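Local coordinates for oxidoreductase protein (Agrobacterium radiobacter, PDB 5UI9) that probably catalyses NAD-dependent oxidation or reduction of a small hydroxy compound, binding NAD and 2,3-dihydroxy-2-methylpropanoic acid as a member of the GFO/IDH/MocA family, at residues A317-L320 against K321-A324. Sequence-based numbering, arbitrary orientation.
Sequences ADNL and KTFA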
# COMPACT_ATOMS: atom_id res chain seq x y z
N ALA A 317 25.75 -6.30 -12.54
CA ALA A 317 25.02 -5.62 -13.62
C ALA A 317 23.51 -5.58 -13.38
O ALA A 317 22.89 -4.52 -13.52
CB ALA A 317 25.32 -6.28 -14.97
N ASP A 318 22.92 -6.71 -12.99
CA ASP A 318 21.50 -6.73 -12.62
C ASP A 318 21.22 -5.82 -11.43
O ASP A 318 20.24 -5.07 -11.44
CB ASP A 318 21.03 -8.15 -12.28
CG ASP A 318 19.55 -8.19 -11.86
OD1 ASP A 318 18.68 -8.23 -12.75
OD2 ASP A 318 19.27 -8.17 -10.64
N ASN A 319 22.09 -5.88 -10.43
CA ASN A 319 21.88 -5.16 -9.18
C ASN A 319 21.88 -3.63 -9.34
O ASN A 319 21.28 -2.94 -8.54
CB ASN A 319 22.90 -5.58 -8.12
CG ASN A 319 22.48 -5.18 -6.72
OD1 ASN A 319 23.05 -4.26 -6.13
ND2 ASN A 319 21.47 -5.86 -6.18
N LEU A 320 22.55 -3.11 -10.38
CA LEU A 320 22.47 -1.68 -10.71
C LEU A 320 21.02 -1.20 -10.86
O LEU A 320 20.69 -0.08 -10.49
CB LEU A 320 23.21 -1.37 -12.02
CG LEU A 320 24.73 -1.56 -12.09
CD1 LEU A 320 25.22 -1.27 -13.50
CD2 LEU A 320 25.44 -0.68 -11.06
N LYS A 321 20.16 -2.06 -11.42
CA LYS A 321 18.75 -1.71 -11.64
C LYS A 321 17.93 -1.72 -10.35
O LYS A 321 16.89 -1.07 -10.27
CB LYS A 321 18.14 -2.59 -12.73
CG LYS A 321 18.72 -2.28 -14.11
CD LYS A 321 18.22 -3.22 -15.20
CE LYS A 321 19.00 -4.53 -15.21
NZ LYS A 321 18.46 -5.49 -16.21
N THR A 322 18.40 -2.46 -9.34
CA THR A 322 17.87 -2.36 -7.99
C THR A 322 18.45 -1.14 -7.28
O THR A 322 17.71 -0.34 -6.69
CB THR A 322 18.17 -3.64 -7.18
OG1 THR A 322 17.39 -4.72 -7.70
CG2 THR A 322 17.86 -3.46 -5.70
N PHE A 323 19.78 -1.00 -7.32
CA PHE A 323 20.45 0.09 -6.61
C PHE A 323 20.00 1.47 -7.05
O PHE A 323 19.84 2.36 -6.23
CB PHE A 323 21.98 -0.01 -6.69
CG PHE A 323 22.67 0.84 -5.66
CD1 PHE A 323 22.90 2.19 -5.89
CD2 PHE A 323 23.01 0.30 -4.43
CE1 PHE A 323 23.49 2.99 -4.92
CE2 PHE A 323 23.62 1.09 -3.45
CZ PHE A 323 23.85 2.44 -3.70
N ALA A 324 19.79 1.64 -8.36
CA ALA A 324 19.20 2.86 -8.92
C ALA A 324 17.90 3.28 -8.22
O ALA A 324 17.68 4.47 -8.00
CB ALA A 324 18.94 2.69 -10.41
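The backbone O of Asn319 is gripped by two amides of the following turn: Phe323 N lies 2.7 Å from it in a nearly straight i to i+4 bond (N-H...O 170°), while Thr322 N makes a weak, strongly bent i to i+3 bond to the same atom. This is the first part of helix 316-335, near the C-terminal end of the chain, and the bonding here mixes alpha and 3-10 patterns. Lys321 N bonds Asp318 O (3.0 Å), three residues back, and stands 4.2 Å from Ala317 O, too far for the i to i+4 bond. The regular i to i+4 pattern is kept at Ala324 N, 2.9 Å from Leu320 O.

Beside this backbone network, the side chain of Lys321 leans back along the helix toward its start. With chi1 at -69° and a bend at chi3 (-82°), it passes Asp318 O and ends with NZ 4.4 Å from Asp318 OD1, too far apart for a salt bridge. Asp318 is instead paired through OD1 with Arg188 of helix 175-191, whose guanidinium group also hydrogen-bonds Thr322 OG1; Asp185 of that helix is a second partner of the hydroxyl. Arg188 thus links the carboxylate and hydroxyl of successive turns, tying helix 316-335 to helix 175-191, while Leu320 packs on Ala107 and Val111 of helix 104-116. The two neighbours belong to the C-terminal and Rossmann regions, respectively, so this turn bridges the two parts of the fold.

On the buried flank, the side chains of Asn319 and Thr322 run obliquely across one another, the amide ND2 of Asn319 reaching 4.1 Å from Thr322 CB.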